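Local coordinates for protein precorrin-6y methyltransferase/putative decarboxylase (Methanothermobacter thermautotrophicus, PDB 1L3I) that probably methylates C-15 of cobalt-precorrin-6B with S-adenosyl-L-methionine and then decarboxylates C-12, yielding cobalt-precorrin-7 on the anaerobic route to adenosylcobalamin, at residues 20-24 and 157-163; 117-121 and 149-153. One frame throughout, in Å; residues are numbered along the deposited sequence.

Interaction 1: 20-24 and 157-163; sequences EVRCL and TELNIAR
Helix residues 20-24 pack against strand residues 157-163, running roughly antiparallel (148° between N-to-C directions) with axes 10.3 Å apart at closest approach. In register, E20 is opposite I161 (CA-CA 7.8 Å) and V21 opposite L159 (CA-CA 7.5 Å). The strand presents T157, L159, I161 and R163 to the helix. I161 CD1 fits the notch between E20 and V21, 3.6 Å from E20 CB and 3.9 Å from V21 CG2. L159 (m, t) fills the next hollow, with CD1 3.9 Å from L24 CD2 and 4.1 Å from both V21 CG2 and E20 O. L24 (t, p) in turn brings CD2 to 4.2 Å from T157 CG2. This outermost strand of the chain's class I (Rossmann-type) methyltransferase sheet pairs antiparallel with 170-183, the one reversed strand, and on its other edge with a second subunit, to whose C27 C23 is disulfide-bonded. E20 (m, p) gives OE1 to a salt bridge with R176, while E20 OE2 sits 3.4 Å from R163 CD. E20 and R163 make no direct salt bridge; a water links them, donating to E20 OE2 at 2.9 Å and accepting from R163 NH1 at 3.1 Å.

Interaction 2: 117-121 and 149-153; sequences LRIIK and DLGFD
L150, K121 and F152 make up most of this surface contact, in which helix residues 117-121 meet the turn 149-153. L150 is the first residue to leave helical backbone angles (phi/psi -91/6) at the end of helix 137-149, and G151 follows at 87/15 as the C' residue of a Schellman motif, its N directed to R148 O and F152 N to L147 O. A side chain at G151 would run into the carbonyl of L150, so the positive phi suits glycine. Chain direction then changes, and F152 (phi/psi -93/160) heads toward the next strand. L150 (m, t) points at the helix, with L150 CA 7.2 Å from R118 CA. It buries its isobutyl group against one turn: L150 CD1 lies 4.2 Å from L117 CB and 3.9 Å from R118 N, and L150 CD2 3.9 Å from R118 CG. K121 is fully extended, all four chi angles t, and reaches along the turn so that its CD passes 3.8 Å from L150 CB. Its NZ donates a 2.8 Å hydrogen bond to L150 O, a carbonyl of the turn just past the helix. The aliphatic part of the same lysine also touches F152 (chi1 m), K121 CG lying 3.8 Å from F152 CZ. Within the helix, K121 N bonds to L117 O at 2.8 Å. L117 and F152 both also touch I130 of strand 128-134 and L147 of helix 137-149, so the contact joins helix 113-122 to the C-terminal end of helix 137-149 and the turn after it, beside that strand.

Overall arrangement
The two contacts are centred 25 Å apart and do not touch, yet their sequences adjoin: the turn 149-153 leads into strand 155-167, which carries 157-163. Interaction 2 is nested inside the long loop that interaction 1 closes. Interaction 1 includes the outermost strand of the mixed sheet; interaction 2 lies among helices that pack on strand 128-134 of the same sheet. The side chain of V21 lies about 4 Å from that of T17, an S-adenosyl-L-methionine-binding residue, and about 8 Å from the bound S-adenosyl-L-homocysteine. Interaction 1 thus joins the N-terminal helix 19-29, near the cofactor pocket, to a sheet edge shared between subunits, whereas interaction 2 is peripheral packing within one subunit.

Interaction 1: 20-24 and 157-163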
ATOM      1  N   GLU A  20       4.435   5.134 -13.250  1.00 22.17           N
ATOM      2  CA  GLU A  20       3.096   4.592 -13.050  1.00 20.60           C
ATOM      3  C   GLU A  20       2.111   5.700 -12.717  1.00 23.44           C
ATOM      4  O   GLU A  20       0.946   5.611 -13.068  1.00 24.74           O
ATOM      5  CB  GLU A  20       3.097   3.510 -11.959  1.00 24.17           C
ATOM      6  CG  GLU A  20       4.047   2.326 -12.206  1.00 22.63           C
ATOM      7  CD  GLU A  20       5.512   2.588 -11.809  1.00 23.88           C
ATOM      8  OE1 GLU A  20       5.848   3.654 -11.249  1.00 25.68           O
ATOM      9  OE2 GLU A  20       6.335   1.695 -12.035  1.00 25.18           O
ATOM     10  N   VAL A  21       2.588   6.771 -12.085  1.00 23.10           N
ATOM     11  CA  VAL A  21       1.735   7.893 -11.742  1.00 23.49           C
ATOM     12  C   VAL A  21       1.517   8.729 -12.995  1.00 25.43           C
ATOM     13  O   VAL A  21       0.395   9.132 -13.294  1.00 30.43           O
ATOM     14  CB  VAL A  21       2.326   8.735 -10.605  1.00 25.14           C
ATOM     15  CG1 VAL A  21       1.528  10.021 -10.408  1.00 23.03           C
ATOM     16  CG2 VAL A  21       2.326   7.920  -9.321  1.00 24.77           C
ATOM     17  N   ARG A  22       2.578   8.949 -13.761  1.00 26.40           N
ATOM     18  CA  ARG A  22       2.470   9.718 -15.006  1.00 26.76           C
ATOM     19  C   ARG A  22       1.525   8.996 -15.982  1.00 30.32           C
ATOM     20  O   ARG A  22       0.760   9.623 -16.714  1.00 33.39           O
ATOM     21  CB  ARG A  22       3.846   9.913 -15.638  1.00 21.04           C
ATOM     22  CG  ARG A  22       4.749  10.808 -14.831  1.00 25.85           C
ATOM     23  CD  ARG A  22       6.033  11.133 -15.560  1.00 29.75           C
ATOM     24  NE  ARG A  22       6.919   9.981 -15.668  1.00 30.97           N
ATOM     25  CZ  ARG A  22       7.296   9.427 -16.819  1.00 32.57           C
ATOM     26  NH1 ARG A  22       6.872   9.899 -17.981  1.00 35.39           N
ATOM     27  NH2 ARG A  22       8.083   8.360 -16.812  1.00 32.17           N
ATOM     28  N   CYS A  23       1.542   7.669 -15.935  1.00 27.79           N
ATOM     29  CA  CYS A  23       0.689   6.849 -16.779  1.00 25.05           C
ATOM     30  C   CYS A  23      -0.768   7.140 -16.440  1.00 24.40           C
ATOM     31  O   CYS A  23      -1.574   7.429 -17.328  1.00 25.26           O
ATOM     32  CB  CYS A  23       1.009   5.378 -16.531  1.00 23.97           C
ATOM     33  SG  CYS A  23       0.055   4.169 -17.469  1.00 28.81           S
ATOM     34  N   LEU A  24      -1.086   7.131 -15.148  1.00 22.58           N
ATOM     35  CA  LEU A  24      -2.446   7.388 -14.684  1.00 23.10           C
ATOM     36  C   LEU A  24      -2.853   8.831 -14.958  1.00 26.72           C
ATOM     37  O   LEU A  24      -4.002   9.087 -15.321  1.00 29.39           O
ATOM     38  CB  LEU A  24      -2.604   7.026 -13.199  1.00 24.40           C
ATOM     39  CG  LEU A  24      -4.002   7.118 -12.584  1.00 21.16           C
ATOM     40  CD1 LEU A  24      -5.034   6.368 -13.406  1.00 22.30           C
ATOM     41  CD2 LEU A  24      -3.963   6.582 -11.187  1.00 23.39           C
ATOM     42  N   THR A 157      -7.433   9.555  -5.934  1.00 21.03           N
ATOM     43  CA  THR A 157      -6.893   8.208  -6.041  1.00 21.78           C
ATOM     44  C   THR A 157      -5.493   8.211  -5.462  1.00 21.84           C
ATOM     45  O   THR A 157      -4.678   9.059  -5.817  1.00 23.20           O
ATOM     46  CB  THR A 157      -6.813   7.743  -7.477  1.00 22.91           C
ATOM     47  OG1 THR A 157      -8.129   7.672  -8.007  1.00 27.79           O
ATOM     48  CG2 THR A 157      -6.161   6.387  -7.579  1.00 21.20           C
ATOM     49  N   GLU A 158      -5.220   7.292  -4.541  1.00 23.12           N
ATOM     50  CA  GLU A 158      -3.905   7.199  -3.930  1.00 22.82           C
ATOM     51  C   GLU A 158      -3.200   5.938  -4.403  1.00 23.12           C
ATOM     52  O   GLU A 158      -3.715   4.832  -4.228  1.00 22.20           O
ATOM     53  CB  GLU A 158      -4.021   7.167  -2.423  1.00 22.91           C
ATOM     54  CG  GLU A 158      -2.669   7.238  -1.762  1.00 32.79           C
ATOM     55  CD  GLU A 158      -2.540   8.391  -0.804  1.00 41.73           C
ATOM     56  OE1 GLU A 158      -3.469   9.229  -0.709  1.00 48.47           O
ATOM     57  OE2 GLU A 158      -1.495   8.445  -0.129  1.00 45.96           O
ATOM     58  N   LEU A 159      -2.023   6.114  -4.989  1.00 20.29           N
ATOM     59  CA  LEU A 159      -1.258   4.976  -5.466  1.00 21.93           C
ATOM     60  C   LEU A 159      -0.066   4.626  -4.605  1.00 25.87           C
ATOM     61  O   LEU A 159       0.754   5.492  -4.286  1.00 27.83           O
ATOM     62  CB  LEU A 159      -0.726   5.213  -6.879  1.00 24.68           C
ATOM     63  CG  LEU A 159      -1.637   5.345  -8.089  1.00 31.98           C
ATOM     64  CD1 LEU A 159      -0.777   5.194  -9.345  1.00 30.56           C
ATOM     65  CD2 LEU A 159      -2.709   4.268  -8.063  1.00 30.23           C
ATOM     66  N   ASN A 160       0.033   3.356  -4.221  1.00 24.87           N
ATOM     67  CA  ASN A 160       1.176   2.871  -3.469  1.00 22.97           C
ATOM     68  C   ASN A 160       1.794   1.861  -4.423  1.00 26.08           C
ATOM     69  O   ASN A 160       1.183   0.825  -4.719  1.00 28.64           O
ATOM     70  CB  ASN A 160       0.761   2.222  -2.160  1.00 23.55           C
ATOM     71  CG  ASN A 160       0.752   3.211  -1.000  1.00 25.85           C
ATOM     72  OD1 ASN A 160       1.799   3.539  -0.423  1.00 27.72           O
ATOM     73  ND2 ASN A 160      -0.429   3.699  -0.664  1.00 20.48           N
ATOM     74  N   ILE A 161       2.942   2.231  -4.992  1.00 26.52           N
ATOM     75  CA  ILE A 161       3.637   1.391  -5.967  1.00 23.47           C
ATOM     76  C   ILE A 161       4.890   0.749  -5.412  1.00 22.05           C
ATOM     77  O   ILE A 161       5.661   1.387  -4.701  1.00 20.86           O
ATOM     78  CB  ILE A 161       4.041   2.215  -7.202  1.00 23.56           C
ATOM     79  CG1 ILE A 161       2.825   2.920  -7.769  1.00 25.11           C
ATOM     80  CG2 ILE A 161       4.682   1.320  -8.246  1.00 19.71           C
ATOM     81  CD1 ILE A 161       3.172   4.255  -8.391  1.00 31.91           C
ATOM     82  N   ALA A 162       5.091  -0.518  -5.764  1.00 21.28           N
ATOM     83  CA  ALA A 162       6.259  -1.269  -5.348  1.00 22.51           C
ATOM     84  C   ALA A 162       6.796  -1.932  -6.605  1.00 25.24           C
ATOM     85  O   ALA A 162       6.024  -2.418  -7.438  1.00 24.23           O
ATOM     86  CB  ALA A 162       5.906  -2.314  -4.306  1.00 23.11           C
ATOM     87  N   ARG A 163       8.112  -1.864  -6.785  1.00 26.13           N
ATOM     88  CA  ARG A 163       8.760  -2.450  -7.947  1.00 28.23           C
ATOM     89  C   ARG A 163       9.816  -3.434  -7.468  1.00 26.32           C
ATOM     90  O   ARG A 163      10.463  -3.194  -6.446  1.00 30.10           O
ATOM     91  CB  ARG A 163       9.395  -1.359  -8.811  1.00 25.65           C
ATOM     92  CG  ARG A 163       8.392  -0.363  -9.362  1.00 32.91           C
ATOM     93  CD  ARG A 163       9.046   0.601 -10.339  1.00 43.44           C
ATOM     94  NE  ARG A 163      10.185   1.286  -9.741  1.00 55.40           N
ATOM     95  CZ  ARG A 163      11.124   1.931 -10.429  1.00 64.64           C
ATOM     96  NH1 ARG A 163      11.069   1.986 -11.762  1.00 72.33           N
ATOM     97  NH2 ARG A 163      12.035   2.649  -9.783  1.00 63.18           N
TER
HETATM   98  O   HOH W   1       8.670   1.552 -13.677  1.00 30.81           O

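Interaction 2: 117-121 and 149-153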
ATOM      1  N   LEU A 117      -5.547  27.190  -8.551  1.00 26.43           N
ATOM      2  CA  LEU A 117      -6.770  26.504  -8.968  1.00 32.24           C
ATOM      3  C   LEU A 117      -7.878  27.463  -9.414  1.00 36.27           C
ATOM      4  O   LEU A 117      -8.444  27.285 -10.491  1.00 36.76           O
ATOM      5  CB  LEU A 117      -7.277  25.560  -7.873  1.00 30.04           C
ATOM      6  CG  LEU A 117      -6.496  24.270  -7.647  1.00 28.01           C
ATOM      7  CD1 LEU A 117      -7.197  23.513  -6.544  1.00 22.50           C
ATOM      8  CD2 LEU A 117      -6.397  23.433  -8.922  1.00 23.06           C
ATOM      9  N   ARG A 118      -8.154  28.497  -8.614  1.00 40.08           N
ATOM     10  CA  ARG A 118      -9.176  29.491  -8.949  1.00 38.77           C
ATOM     11  C   ARG A 118      -8.922  30.038 -10.342  1.00 35.28           C
ATOM     12  O   ARG A 118      -9.852  30.184 -11.117  1.00 38.95           O
ATOM     13  CB  ARG A 118      -9.152  30.659  -7.976  1.00 44.31           C
ATOM     14  CG  ARG A 118      -9.866  30.432  -6.665  1.00 48.22           C
ATOM     15  CD  ARG A 118      -9.821  31.714  -5.872  1.00 48.01           C
ATOM     16  NE  ARG A 118     -10.297  31.580  -4.511  1.00 51.14           N
ATOM     17  CZ  ARG A 118      -9.630  32.010  -3.445  1.00 59.40           C
ATOM     18  NH1 ARG A 118      -8.436  32.593  -3.583  1.00 57.18           N
ATOM     19  NH2 ARG A 118     -10.169  31.910  -2.225  1.00 60.20           N
ATOM     20  N   ILE A 119      -7.661  30.362 -10.629  1.00 33.80           N
ATOM     21  CA  ILE A 119      -7.255  30.871 -11.945  1.00 32.97           C
ATOM     22  C   ILE A 119      -7.474  29.804 -13.015  1.00 36.00           C
ATOM     23  O   ILE A 119      -7.992  30.106 -14.082  1.00 41.08           O
ATOM     24  CB  ILE A 119      -5.756  31.327 -11.967  1.00 30.49           C
ATOM     25  CG1 ILE A 119      -5.533  32.503 -11.006  1.00 29.89           C
ATOM     26  CG2 ILE A 119      -5.302  31.658 -13.384  1.00 26.01           C
ATOM     27  CD1 ILE A 119      -4.068  32.855 -10.781  1.00 27.48           C
ATOM     28  N   ILE A 120      -7.049  28.567 -12.754  1.00 36.72           N
ATOM     29  CA  ILE A 120      -7.240  27.499 -13.741  1.00 35.90           C
ATOM     30  C   ILE A 120      -8.735  27.370 -14.048  1.00 37.37           C
ATOM     31  O   ILE A 120      -9.112  27.141 -15.183  1.00 36.51           O
ATOM     32  CB  ILE A 120      -6.667  26.112 -13.276  1.00 35.81           C
ATOM     33  CG1 ILE A 120      -5.131  26.115 -13.315  1.00 29.46           C
ATOM     34  CG2 ILE A 120      -7.197  24.993 -14.175  1.00 31.76           C
ATOM     35  CD1 ILE A 120      -4.488  24.845 -12.789  1.00 26.79           C
ATOM     36  N   LYS A 121      -9.585  27.534 -13.039  1.00 42.09           N
ATOM     37  CA  LYS A 121     -11.017  27.441 -13.290  1.00 45.35           C
ATOM     38  C   LYS A 121     -11.384  28.521 -14.315  1.00 47.64           C
ATOM     39  O   LYS A 121     -11.902  28.186 -15.367  1.00 47.52           O
ATOM     40  CB  LYS A 121     -11.857  27.608 -12.020  1.00 44.23           C
ATOM     41  CG  LYS A 121     -13.330  27.407 -12.284  1.00 44.23           C
ATOM     42  CD  LYS A 121     -14.177  27.880 -11.129  1.00 51.69           C
ATOM     43  CE  LYS A 121     -15.667  27.806 -11.502  1.00 52.59           C
ATOM     44  NZ  LYS A 121     -16.556  28.156 -10.336  1.00 55.82           N
ATOM     45  N   ASP A 149     -15.344  23.667  -3.698  1.00 44.47           N
ATOM     46  CA  ASP A 149     -15.763  25.047  -3.540  1.00 43.89           C
ATOM     47  C   ASP A 149     -15.877  25.793  -4.864  1.00 44.39           C
ATOM     48  O   ASP A 149     -16.613  26.773  -4.969  1.00 50.19           O
ATOM     49  CB  ASP A 149     -14.815  25.784  -2.599  1.00 38.77           C
ATOM     50  CG  ASP A 149     -14.861  25.258  -1.178  1.00 44.34           C
ATOM     51  OD1 ASP A 149     -15.659  24.319  -0.895  1.00 45.50           O
ATOM     52  OD2 ASP A 149     -14.104  25.785  -0.329  1.00 46.61           O
ATOM     53  N   LEU A 150     -15.143  25.335  -5.872  1.00 42.76           N
ATOM     54  CA  LEU A 150     -15.190  25.974  -7.182  1.00 36.81           C
ATOM     55  C   LEU A 150     -16.259  25.317  -8.037  1.00 36.60           C
ATOM     56  O   LEU A 150     -16.373  25.600  -9.226  1.00 39.57           O
ATOM     57  CB  LEU A 150     -13.825  25.924  -7.862  1.00 33.86           C
ATOM     58  CG  LEU A 150     -12.698  26.663  -7.153  1.00 37.70           C
ATOM     59  CD1 LEU A 150     -11.397  26.472  -7.918  1.00 38.36           C
ATOM     60  CD2 LEU A 150     -13.031  28.146  -7.004  1.00 38.88           C
ATOM     61  N   GLY A 151     -17.022  24.411  -7.441  1.00 36.77           N
ATOM     62  CA  GLY A 151     -18.106  23.755  -8.150  1.00 37.81           C
ATOM     63  C   GLY A 151     -17.826  22.504  -8.968  1.00 39.76           C
ATOM     64  O   GLY A 151     -18.665  22.079  -9.768  1.00 39.25           O
ATOM     65  N   PHE A 152     -16.668  21.885  -8.770  1.00 40.87           N
ATOM     66  CA  PHE A 152     -16.344  20.676  -9.526  1.00 39.70           C
ATOM     67  C   PHE A 152     -16.731  19.401  -8.797  1.00 40.60           C
ATOM     68  O   PHE A 152     -16.947  19.389  -7.574  1.00 40.55           O
ATOM     69  CB  PHE A 152     -14.840  20.590  -9.811  1.00 37.90           C
ATOM     70  CG  PHE A 152     -14.319  21.656 -10.716  1.00 35.47           C
ATOM     71  CD1 PHE A 152     -13.717  22.789 -10.189  1.00 37.39           C
ATOM     72  CD2 PHE A 152     -14.392  21.518 -12.096  1.00 34.77           C
ATOM     73  CE1 PHE A 152     -13.183  23.770 -11.020  1.00 40.52           C
ATOM     74  CE2 PHE A 152     -13.860  22.493 -12.945  1.00 37.16           C
ATOM     75  CZ  PHE A 152     -13.259  23.620 -12.407  1.00 39.96           C
ATOM     76  N   ASP A 153     -16.842  18.328  -9.569  1.00 39.82           N
ATOM     77  CA  ASP A 153     -17.100  17.006  -9.014  1.00 44.52           C
ATOM     78  C   ASP A 153     -15.662  16.494  -8.837  1.00 42.85           C
ATOM     79  O   ASP A 153     -14.958  16.254  -9.828  1.00 41.28           O
ATOM     80  CB  ASP A 153     -17.851  16.143 -10.022  1.00 52.94           C
ATOM     81  CG  ASP A 153     -18.268  14.777  -9.464  1.00 66.10           C
ATOM     82  OD1 ASP A 153     -17.424  14.048  -8.870  1.00 71.96           O
ATOM     83  OD2 ASP A 153     -19.446  14.413  -9.651  1.00 73.64           O
TER